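Local coordinates for protein GCN5-related N-acetyltransferase (Kribbella flavida, PDB 4MY0) that binds acetyl-coenzyme A and, as a GCN5-related acetyltransferase, probably transfers its acetyl group to amines, perhaps those of aminoglycosides, at residues Leu150-Val160 against Ala234-Ser245; Gly164-Leu172 against Val189-Glu197. One frame throughout, in Å; residues are numbered along the deposited sequence.

The two contacts lie 23 Å apart, centre to centre. They adjoin in sequence, residues 150-160 running on toward 164-172, but do not otherwise touch. Contact 2 joins two elements that fall between the two halves of contact 1 along the chain. Contact 1 reaches a ligand directly: Arg-151 holds an acetyl-CoA whose other protein partners include Ser-248 and several residues of a second subunit, and the side chain of Arg-151 is about 7 Å from that of Ser-248. Contact 2 takes no part in the acetyl-CoA sites and lies about 18 Å, centre to centre, from the middle of the chain.

Contact 1: Leu150-Val160 against Ala234-Ser245; sequences LRSLGGREVAV and ATARALWATVGS. With ACO (acetyl coenzyme *a), chain P.
Arg-237 reaches across to Leu-153 with an extended side chain and donates from NH1 to the backbone O of Leu-153 at 2.9 Å. The N-H points at a lone pair in the carbonyl plane (154° at the hydrogen), while the oxygen sits at the edge of the guanidinium, slightly tilted from its plane. Glu-233 adds a salt bridge to Arg-237 NE. Leu-153 turns CG beside its own backbone N (chi1 -72°), which lays CD1 against CB of Trp-240 at 3.5 Å. Leu-150 meets the six-membered part of the same indole, its CD1 3.7 Å from Trp-240 CE3. Further on, the loop and helix come close enough for Gly-155 O to lie 3.3 Å from Ala-238 CB. After the type I turn 155-158, Val-158 rests its CB on Ala-238 CB and sends CG2 to Ala-234, while Val-160 CG2 touches the same Ala-238 CB at 4.0 Å.

At the far end Gly-244 lets the backbones close in, with Arg-151 CB 3.4 Å from Gly-244 O. With CG anti to the backbone N (chi1 180°), the straight chain of Arg-151 carries its guanidinium onto the adenine of acetyl-CoA, C5A lying over one face, offset toward the rim. Arg-151 NH1 also donates, at the edge of the guanidinium and in its plane, to O2B of the acetyl-CoA ribose, a long bond of 3.3 Å.

Helix 233-244 is thus covered on one side by the loop after helix 147-151, while Leu-239 and Trp-240 pack on strand 222-230 and Val-243 on strand 212-219. Val-158 and Val-160 continue onto strand 205-209, and Ser-245 is hydrogen-bonded to Arg-95 of the second subunit.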
loop_
_atom_site.group_PDB
_atom_site.type_symbol
_atom_site.label_atom_id
_atom_site.label_comp_id
_atom_site.label_asym_id
_atom_site.label_seq_id
_atom_site.Cartn_x
_atom_site.Cartn_y
_atom_site.Cartn_z
ATOM N N LEU C 150 -23.706 -13.749 2.638
ATOM C CA LEU C 150 -24.776 -13.447 3.582
ATOM C C LEU C 150 -26.115 -13.319 2.863
ATOM O O LEU C 150 -27.167 -13.736 3.369
ATOM C CB LEU C 150 -24.452 -12.139 4.294
ATOM C CG LEU C 150 -23.183 -12.194 5.134
ATOM C CD1 LEU C 150 -22.967 -10.882 5.848
ATOM C CD2 LEU C 150 -23.266 -13.318 6.133
ATOM N N ARG C 151 -26.059 -12.753 1.664
ATOM C CA ARG C 151 -27.251 -12.429 0.905
ATOM C C ARG C 151 -28.080 -13.677 0.601
ATOM O O ARG C 151 -29.306 -13.606 0.507
ATOM C CB ARG C 151 -26.856 -11.732 -0.394
ATOM C CG ARG C 151 -28.047 -11.372 -1.246
ATOM C CD ARG C 151 -27.656 -10.766 -2.578
ATOM N NE ARG C 151 -28.865 -10.681 -3.380
ATOM C CZ ARG C 151 -29.256 -11.634 -4.208
ATOM N NH1 ARG C 151 -30.394 -11.510 -4.875
ATOM N NH2 ARG C 151 -28.500 -12.711 -4.369
ATOM N N SER C 152 -27.418 -14.822 0.462
ATOM C CA SER C 152 -28.132 -16.039 0.073
ATOM C C SER C 152 -28.458 -16.974 1.238
ATOM O O SER C 152 -28.719 -18.152 1.016
ATOM C CB SER C 152 -27.334 -16.803 -0.982
ATOM O OG SER C 152 -26.077 -17.178 -0.455
ATOM N N LEU C 153 -28.467 -16.454 2.468
ATOM C CA LEU C 153 -28.779 -17.284 3.635
ATOM C C LEU C 153 -30.246 -17.707 3.730
ATOM O O LEU C 153 -30.567 -18.678 4.417
ATOM C CB LEU C 153 -28.316 -16.620 4.935
ATOM C CG LEU C 153 -26.800 -16.640 5.094
ATOM C CD1 LEU C 153 -26.387 -15.968 6.385
ATOM C CD2 LEU C 153 -26.263 -18.070 5.027
ATOM N N GLY C 154 -31.135 -16.997 3.038
ATOM C CA GLY C 154 -32.529 -17.413 2.973
ATOM C C GLY C 154 -33.394 -16.761 4.034
ATOM O O GLY C 154 -33.218 -15.581 4.342
ATOM N N GLY C 155 -34.332 -17.526 4.589
ATOM C CA GLY C 155 -35.254 -17.014 5.590
ATOM C C GLY C 155 -36.193 -15.949 5.042
ATOM O O GLY C 155 -36.541 -14.997 5.751
ATOM N N ARG C 156 -36.606 -16.107 3.783
ATOM C CA ARG C 156 -37.516 -15.159 3.130
ATOM C C ARG C 156 -38.896 -15.124 3.791
ATOM O O ARG C 156 -39.628 -14.143 3.672
ATOM C CB ARG C 156 -37.672 -15.503 1.648
ATOM C CG ARG C 156 -36.380 -15.462 0.855
ATOM C CD ARG C 156 -36.341 -14.276 -0.098
ATOM N NE ARG C 156 -35.250 -14.400 -1.060
ATOM C CZ ARG C 156 -35.330 -15.109 -2.184
ATOM N NH1 ARG C 156 -34.291 -15.173 -3.010
ATOM N NH2 ARG C 156 -36.449 -15.759 -2.482
ATOM N N GLU C 157 -39.241 -16.202 4.488
ATOM C CA GLU C 157 -40.554 -16.345 5.115
ATOM C C GLU C 157 -40.663 -15.577 6.442
ATOM O O GLU C 157 -41.748 -15.456 7.020
ATOM C CB GLU C 157 -40.872 -17.834 5.334
ATOM C CG GLU C 157 -40.017 -18.541 6.414
ATOM C CD GLU C 157 -38.551 -18.760 6.007
ATOM O OE1 GLU C 157 -37.801 -19.405 6.772
ATOM O OE2 GLU C 157 -38.148 -18.292 4.924
ATOM N N VAL C 158 -39.543 -15.045 6.921
ATOM C CA VAL C 158 -39.549 -14.311 8.184
ATOM C C VAL C 158 -39.894 -12.840 7.970
ATOM O O VAL C 158 -39.241 -12.147 7.181
ATOM C CB VAL C 158 -38.188 -14.401 8.897
ATOM C CG1 VAL C 158 -38.233 -13.674 10.243
ATOM C CG2 VAL C 158 -37.785 -15.854 9.082
ATOM N N ALA C 159 -40.915 -12.365 8.682
ATOM C CA ALA C 159 -41.263 -10.945 8.683
ATOM C C ALA C 159 -40.146 -10.122 9.333
ATOM O O ALA C 159 -39.792 -10.344 10.488
ATOM C CB ALA C 159 -42.605 -10.716 9.406
ATOM N N VAL C 160 -39.583 -9.193 8.565
ATOM C CA VAL C 160 -38.534 -8.297 9.034
ATOM C C VAL C 160 -38.960 -6.880 8.690
ATOM O O VAL C 160 -39.279 -6.602 7.542
ATOM C CB VAL C 160 -37.207 -8.570 8.314
ATOM C CG1 VAL C 160 -36.173 -7.534 8.713
ATOM C CG2 VAL C 160 -36.706 -9.957 8.632
ATOM N N ALA C 234 -34.180 -19.526 11.240
ATOM C CA ALA C 234 -34.844 -18.748 10.204
ATOM C C ALA C 234 -34.622 -17.235 10.368
ATOM O O ALA C 234 -34.383 -16.523 9.393
ATOM C CB ALA C 234 -36.335 -19.076 10.168
ATOM N N THR C 235 -34.702 -16.742 11.598
ATOM C CA THR C 235 -34.535 -15.314 11.833
ATOM C C THR C 235 -33.089 -14.878 11.620
ATOM O O THR C 235 -32.840 -13.811 11.060
ATOM C CB THR C 235 -35.002 -14.927 13.241
ATOM O OG1 THR C 235 -36.401 -15.180 13.343
ATOM C CG2 THR C 235 -34.752 -13.460 13.515
ATOM N N ALA C 236 -32.135 -15.693 12.068
ATOM C CA ALA C 236 -30.728 -15.362 11.840
ATOM C C ALA C 236 -30.451 -15.243 10.342
ATOM O O ALA C 236 -29.824 -14.280 9.888
ATOM C CB ALA C 236 -29.805 -16.393 12.493
ATOM N N ARG C 237 -30.938 -16.213 9.576
ATOM C CA ARG C 237 -30.721 -16.198 8.138
ATOM C C ARG C 237 -31.316 -14.931 7.533
ATOM O O ARG C 237 -30.652 -14.240 6.761
ATOM C CB ARG C 237 -31.305 -17.453 7.494
ATOM C CG ARG C 237 -30.565 -18.729 7.870
ATOM C CD ARG C 237 -31.229 -19.972 7.242
ATOM N NE ARG C 237 -30.428 -21.180 7.438
ATOM C CZ ARG C 237 -29.366 -21.498 6.698
ATOM N NH1 ARG C 237 -28.978 -20.703 5.710
ATOM N NH2 ARG C 237 -28.695 -22.615 6.938
ATOM N N ALA C 238 -32.546 -14.602 7.932
ATOM C CA ALA C 238 -33.251 -13.427 7.406
ATOM C C ALA C 238 -32.525 -12.113 7.694
ATOM O O ALA C 238 -32.458 -11.235 6.830
ATOM C CB ALA C 238 -34.684 -13.369 7.957
ATOM N N LEU C 239 -32.015 -11.964 8.914
ATOM C CA LEU C 239 -31.367 -10.717 9.304
ATOM C C LEU C 239 -30.000 -10.583 8.633
ATOM O O LEU C 239 -29.646 -9.502 8.165
ATOM C CB LEU C 239 -31.229 -10.623 10.820
ATOM C CG LEU C 239 -32.523 -10.494 11.624
ATOM C CD1 LEU C 239 -32.214 -10.643 13.090
ATOM C CD2 LEU C 239 -33.210 -9.159 11.360
ATOM N N TRP C 240 -29.231 -11.669 8.581
ATOM C CA TRP C 240 -27.972 -11.639 7.819
ATOM C C TRP C 240 -28.262 -11.380 6.352
ATOM O O TRP C 240 -27.520 -10.672 5.683
ATOM C CB TRP C 240 -27.175 -12.940 7.975
ATOM C CG TRP C 240 -26.460 -13.018 9.286
ATOM C CD1 TRP C 240 -26.724 -13.873 10.321
ATOM C CD2 TRP C 240 -25.370 -12.189 9.718
ATOM N NE1 TRP C 240 -25.857 -13.627 11.371
ATOM C CE2 TRP C 240 -25.027 -12.591 11.028
ATOM C CE3 TRP C 240 -24.663 -11.129 9.127
ATOM C CZ2 TRP C 240 -24.000 -11.976 11.757
ATOM C CZ3 TRP C 240 -23.648 -10.523 9.843
ATOM C CH2 TRP C 240 -23.319 -10.948 11.145
ATOM N N ALA C 241 -29.342 -11.962 5.841
ATOM C CA ALA C 241 -29.659 -11.778 4.429
ATOM C C ALA C 241 -30.088 -10.328 4.152
ATOM O O ALA C 241 -29.805 -9.788 3.083
ATOM C CB ALA C 241 -30.716 -12.784 3.969
ATOM N N THR C 242 -30.753 -9.698 5.122
ATOM C CA THR C 242 -31.061 -8.265 5.033
ATOM C C THR C 242 -29.787 -7.432 4.867
ATOM O O THR C 242 -29.701 -6.597 3.966
ATOM C CB THR C 242 -31.835 -7.775 6.268
ATOM O OG1 THR C 242 -33.007 -8.579 6.434
ATOM C CG2 THR C 242 -32.249 -6.309 6.109
ATOM N N VAL C 243 -28.793 -7.665 5.722
ATOM C CA VAL C 243 -27.525 -6.943 5.606
ATOM C C VAL C 243 -26.850 -7.235 4.258
ATOM O O VAL C 243 -26.417 -6.320 3.547
ATOM C CB VAL C 243 -26.552 -7.313 6.746
ATOM C CG1 VAL C 243 -25.255 -6.508 6.629
ATOM C CG2 VAL C 243 -27.206 -7.074 8.107
ATOM N N GLY C 244 -26.774 -8.515 3.910
ATOM C CA GLY C 244 -26.115 -8.945 2.684
ATOM C C GLY C 244 -26.806 -8.511 1.402
ATOM O O GLY C 244 -26.188 -8.512 0.337
ATOM N N SER C 245 -28.082 -8.135 1.497
ATOM C CA SER C 245 -28.834 -7.680 0.329
ATOM C C SER C 245 -28.143 -6.474 -0.312
ATOM O O SER C 245 -28.422 -6.136 -1.455
ATOM C CB SER C 245 -30.267 -7.303 0.711
ATOM O OG SER C 245 -30.287 -6.074 1.438
HETATM N N1A ACO P . -26.674 -10.323 -6.700
HETATM C C2A ACO P . -27.148 -11.251 -7.560
HETATM N N3A ACO P . -28.423 -11.270 -8.003
HETATM C C4A ACO P . -29.307 -10.331 -7.590
HETATM C C5A ACO P . -28.863 -9.288 -6.649
HETATM C C6A ACO P . -27.450 -9.328 -6.204
HETATM N N6A ACO P . -26.967 -8.400 -5.338
HETATM N N7A ACO P . -29.933 -8.502 -6.409
HETATM C C8A ACO P . -30.974 -8.990 -7.128
HETATM N N9A ACO P . -30.598 -10.084 -7.825
HETATM C C1B ACO P . -31.442 -10.891 -8.733
HETATM C C2B ACO P . -32.477 -11.700 -7.985
HETATM O O2B ACO P . -31.930 -12.903 -7.429
HETATM C C3B ACO P . -33.458 -11.975 -9.105
HETATM O O3B ACO P . -32.909 -12.992 -9.935
HETATM P P3B ACO P . -33.378 -14.528 -9.845
HETATM O O7A ACO P . -33.407 -14.824 -8.361
HETATM O O8A ACO P . -34.739 -14.496 -10.505
HETATM O O9A ACO P . -32.327 -15.276 -10.630
HETATM C C4B ACO P . -33.427 -10.715 -9.955
HETATM O O4B ACO P . -32.202 -10.052 -9.605
HETATM C C5B ACO P . -34.612 -9.791 -9.686
HETATM O O5B ACO P . -34.756 -9.670 -8.267
HETATM P P1A ACO P . -35.664 -8.547 -7.550
HETATM O O1A ACO P . -36.672 -7.971 -8.515
HETATM O O2A ACO P . -36.055 -9.163 -6.236
HETATM O O3A ACO P . -34.550 -7.395 -7.335
HETATM P P2A ACO P . -34.453 -6.428 -6.053
HETATM O O4A ACO P . -35.860 -5.979 -5.710
HETATM O O5A ACO P . -33.633 -7.125 -5.011
HETATM O O6A ACO P . -33.655 -5.146 -6.645
HETATM C CBP ACO P . -31.499 -4.068 -6.625
HETATM C CCP ACO P . -32.311 -5.261 -7.108
HETATM C CDP ACO P . -32.028 -2.767 -7.219
HETATM C CEP ACO P . -30.051 -4.274 -7.046
HETATM C CAP ACO P . -31.641 -4.052 -5.100
HETATM O OAP ACO P . -31.263 -5.336 -4.576
HETATM C C9P ACO P . -30.875 -2.932 -4.447
HETATM O O9P ACO P . -31.464 -1.889 -4.187
HETATM N N8P ACO P . -29.577 -3.125 -4.162
HETATM C C7P ACO P . -28.729 -2.129 -3.520
HETATM C C6P ACO P . -28.578 -0.853 -4.344
HETATM C C5P ACO P . -28.168 -1.175 -5.765
HETATM O O5P ACO P . -27.256 -1.965 -5.986
HETATM N N4P ACO P . -28.826 -0.546 -6.739
HETATM C C3P ACO P . -28.158 -0.188 -7.988
HETATM C C2P ACO P . -28.609 -1.051 -9.156
HETATM S S1P ACO P . -27.955 -0.407 -10.673
#

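Contact 2: Gly164-Leu172 against Val189-Glu197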
loop_
_atom_site.group_PDB
_atom_site.type_symbol
_atom_site.label_atom_id
_atom_site.label_comp_id
_atom_site.label_asym_id
_atom_site.label_seq_id
_atom_site.Cartn_x
_atom_site.Cartn_y
_atom_site.Cartn_z
ATOM N N GLY C 164 -37.023 1.724 14.559
ATOM C CA GLY C 164 -36.605 3.049 14.978
ATOM C C GLY C 164 -36.605 3.227 16.487
ATOM O O GLY C 164 -36.625 2.251 17.247
ATOM N N ALA C 165 -36.602 4.485 16.918
ATOM C CA ALA C 165 -36.426 4.844 18.317
ATOM C C ALA C 165 -37.381 4.132 19.271
ATOM O O ALA C 165 -36.982 3.728 20.373
ATOM C CB ALA C 165 -36.562 6.354 18.481
ATOM N N LYS C 166 -38.639 4.001 18.858
ATOM C CA LYS C 166 -39.674 3.446 19.727
ATOM C C LYS C 166 -39.509 1.947 19.981
ATOM O O LYS C 166 -40.224 1.372 20.799
ATOM C CB LYS C 166 -41.061 3.720 19.145
ATOM C CG LYS C 166 -41.396 5.198 19.003
ATOM C CD LYS C 166 -41.091 5.711 17.593
ATOM C CE LYS C 166 -40.927 7.236 17.559
ATOM N NZ LYS C 166 -42.111 7.961 18.101
ATOM N N ASP C 167 -38.581 1.313 19.271
ATOM C CA ASP C 167 -38.353 -0.112 19.439
ATOM C C ASP C 167 -37.251 -0.401 20.456
ATOM O O ASP C 167 -36.850 -1.550 20.637
ATOM C CB ASP C 167 -38.009 -0.740 18.092
ATOM C CG ASP C 167 -39.155 -0.641 17.101
ATOM O OD1 ASP C 167 -40.257 -1.142 17.420
ATOM O OD2 ASP C 167 -38.950 -0.057 16.009
ATOM N N ALA C 168 -36.764 0.642 21.122
ATOM C CA ALA C 168 -35.645 0.486 22.050
ATOM C C ALA C 168 -35.937 -0.560 23.122
ATOM O O ALA C 168 -35.092 -1.400 23.399
ATOM C CB ALA C 168 -35.288 1.822 22.697
ATOM N N ALA C 169 -37.129 -0.513 23.719
ATOM C CA ALA C 169 -37.456 -1.437 24.805
ATOM C C ALA C 169 -37.588 -2.879 24.306
ATOM O O ALA C 169 -37.233 -3.823 25.015
ATOM C CB ALA C 169 -38.729 -0.994 25.547
ATOM N N ARG C 170 -38.108 -3.051 23.094
ATOM C CA ARG C 170 -38.181 -4.381 22.489
ATOM C C ARG C 170 -36.790 -4.968 22.246
ATOM O O ARG C 170 -36.574 -6.172 22.442
ATOM C CB ARG C 170 -38.985 -4.344 21.188
ATOM C CG ARG C 170 -39.053 -5.679 20.465
ATOM C CD ARG C 170 -39.688 -6.749 21.358
ATOM N NE ARG C 170 -39.871 -8.016 20.654
ATOM C CZ ARG C 170 -40.292 -9.134 21.237
ATOM N NH1 ARG C 170 -40.559 -9.135 22.539
ATOM N NH2 ARG C 170 -40.443 -10.249 20.524
ATOM N N PHE C 171 -35.846 -4.124 21.825
ATOM C CA PHE C 171 -34.468 -4.567 21.594
ATOM C C PHE C 171 -33.859 -5.089 22.894
ATOM O O PHE C 171 -33.183 -6.127 22.909
ATOM C CB PHE C 171 -33.609 -3.416 21.058
ATOM C CG PHE C 171 -33.689 -3.229 19.561
ATOM C CD1 PHE C 171 -32.538 -3.021 18.820
ATOM C CD2 PHE C 171 -34.910 -3.256 18.900
ATOM C CE1 PHE C 171 -32.610 -2.840 17.439
ATOM C CE2 PHE C 171 -34.990 -3.078 17.527
ATOM C CZ PHE C 171 -33.849 -2.876 16.793
ATOM N N LEU C 172 -34.095 -4.359 23.981
ATOM C CA LEU C 172 -33.596 -4.765 25.292
ATOM C C LEU C 172 -34.189 -6.085 25.761
ATOM O O LEU C 172 -33.491 -6.886 26.382
ATOM C CB LEU C 172 -33.835 -3.665 26.327
ATOM C CG LEU C 172 -32.768 -2.581 26.189
ATOM C CD1 LEU C 172 -33.088 -1.340 27.029
ATOM C CD2 LEU C 172 -31.401 -3.169 26.551
ATOM N N VAL C 189 -24.741 -3.308 29.011
ATOM C CA VAL C 189 -26.155 -2.944 29.025
ATOM C C VAL C 189 -26.231 -1.416 29.016
ATOM O O VAL C 189 -25.716 -0.764 29.928
ATOM C CB VAL C 189 -26.853 -3.434 30.299
ATOM C CG1 VAL C 189 -28.308 -2.978 30.310
ATOM C CG2 VAL C 189 -26.752 -4.938 30.423
ATOM N N TRP C 190 -26.851 -0.847 27.989
ATOM C CA TRP C 190 -27.007 0.598 27.898
ATOM C C TRP C 190 -28.378 1.003 28.415
ATOM O O TRP C 190 -29.327 0.225 28.335
ATOM C CB TRP C 190 -26.891 1.059 26.439
ATOM C CG TRP C 190 -25.530 0.920 25.833
ATOM C CD1 TRP C 190 -25.003 -0.189 25.226
ATOM C CD2 TRP C 190 -24.525 1.938 25.749
ATOM N NE1 TRP C 190 -23.724 0.081 24.785
ATOM C CE2 TRP C 190 -23.413 1.383 25.093
ATOM C CE3 TRP C 190 -24.459 3.269 26.172
ATOM C CZ2 TRP C 190 -22.246 2.114 24.854
ATOM C CZ3 TRP C 190 -23.306 3.989 25.931
ATOM C CH2 TRP C 190 -22.219 3.417 25.286
ATOM N N PRO C 191 -28.496 2.238 28.926
ATOM C CA PRO C 191 -29.827 2.781 29.247
ATOM C C PRO C 191 -30.751 2.736 28.025
ATOM O O PRO C 191 -30.262 2.871 26.897
ATOM C CB PRO C 191 -29.531 4.239 29.603
ATOM C CG PRO C 191 -28.074 4.251 30.022
ATOM C CD PRO C 191 -27.407 3.202 29.179
ATOM N N GLU C 192 -32.052 2.546 28.240
ATOM C CA GLU C 192 -33.026 2.525 27.145
ATOM C C GLU C 192 -32.973 3.812 26.322
ATOM O O GLU C 192 -33.143 3.785 25.097
ATOM C CB GLU C 192 -34.447 2.314 27.681
ATOM C CG GLU C 192 -35.545 2.454 26.624
ATOM C CD GLU C 192 -36.914 2.029 27.132
ATOM O OE1 GLU C 192 -37.925 2.640 26.716
ATOM O OE2 GLU C 192 -36.979 1.078 27.940
ATOM N N SER C 193 -32.730 4.932 27.003
ATOM C CA SER C 193 -32.633 6.243 26.359
ATOM C C SER C 193 -31.493 6.279 25.339
ATOM O O SER C 193 -31.659 6.779 24.218
ATOM C CB SER C 193 -32.414 7.342 27.409
ATOM O OG SER C 193 -31.071 7.346 27.878
ATOM N N LYS C 194 -30.340 5.747 25.735
ATOM C CA LYS C 194 -29.145 5.755 24.890
ATOM C C LYS C 194 -29.331 4.851 23.672
ATOM O O LYS C 194 -28.841 5.144 22.580
ATOM C CB LYS C 194 -27.923 5.322 25.699
ATOM C CG LYS C 194 -26.625 5.991 25.261
ATOM C CD LYS C 194 -26.474 7.385 25.865
ATOM C CE LYS C 194 -25.292 8.131 25.249
ATOM N NZ LYS C 194 -24.955 9.371 26.015
ATOM N N ILE C 195 -30.061 3.759 23.859
ATOM C CA ILE C 195 -30.379 2.852 22.762
ATOM C C ILE C 195 -31.323 3.521 21.767
ATOM O O ILE C 195 -31.166 3.377 20.560
ATOM C CB ILE C 195 -30.979 1.544 23.295
ATOM C CG1 ILE C 195 -29.856 0.690 23.887
ATOM C CG2 ILE C 195 -31.749 0.796 22.186
ATOM C CD1 ILE C 195 -30.323 -0.343 24.838
ATOM N N ALA C 196 -32.289 4.272 22.285
ATOM C CA ALA C 196 -33.180 5.058 21.442
ATOM C C ALA C 196 -32.413 6.073 20.569
ATOM O O ALA C 196 -32.741 6.261 19.388
ATOM C CB ALA C 196 -34.246 5.761 22.300
ATOM N N GLU C 197 -31.400 6.722 21.148
ATOM C CA GLU C 197 -30.561 7.665 20.404
ATOM C C GLU C 197 -29.885 6.953 19.243
ATOM O O GLU C 197 -29.818 7.461 18.124
ATOM C CB GLU C 197 -29.490 8.283 21.319
ATOM C CG GLU C 197 -30.045 9.084 22.505
ATOM C CD GLU C 197 -28.950 9.733 23.353
ATOM O OE1 GLU C 197 -27.783 9.778 22.898
ATOM O OE2 GLU C 197 -29.263 10.196 24.475
#
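Leu-172 and Ile-195 form the tight end of this contact, their side chains meeting at a slant. Ile-195 CD1 lies 3.5 Å from Leu-172 CD2, closer than carbons usually pack, and touches CG and CD1 of the same leucine as well. Ile-195 can serve two partners because its branches part: CG1 lies beside the backbone N (chi1 -76°) and carries CD1 to Leu-172, whereas CG2, anti to that N, reaches Ala-168 CB at 3.7 Å. Small residues bring the chains together next to it. Ala-168 CB also lies 4.1 Å from Ala-196 CB, and the CA atoms of Ala-165 and Ala-196 are 4.5 Å apart.

The outer side is looser. Glu-192, an exposed residue, stretches its extended chain across the start of helix 168-182, passing CG over Ala-168 and bringing OE2 to 3.6 Å from Ala-169 CB. This is a van der Waals touch of a carboxylate on a methyl, and the pairing as a whole is made by apolar contact.

On the inner side Phe-171 stacks on Phe-213 and touches Leu-199, farther along helix 192-200. The two helix segments run with their axes 9.3 Å apart at closest approach and 113° between their directions. The result is a steeply crossed helix pair, with Ala-168 and Ala-196 in contact, in a protein of the GNAT acetyltransferase family and away from its acetyl-CoA sites.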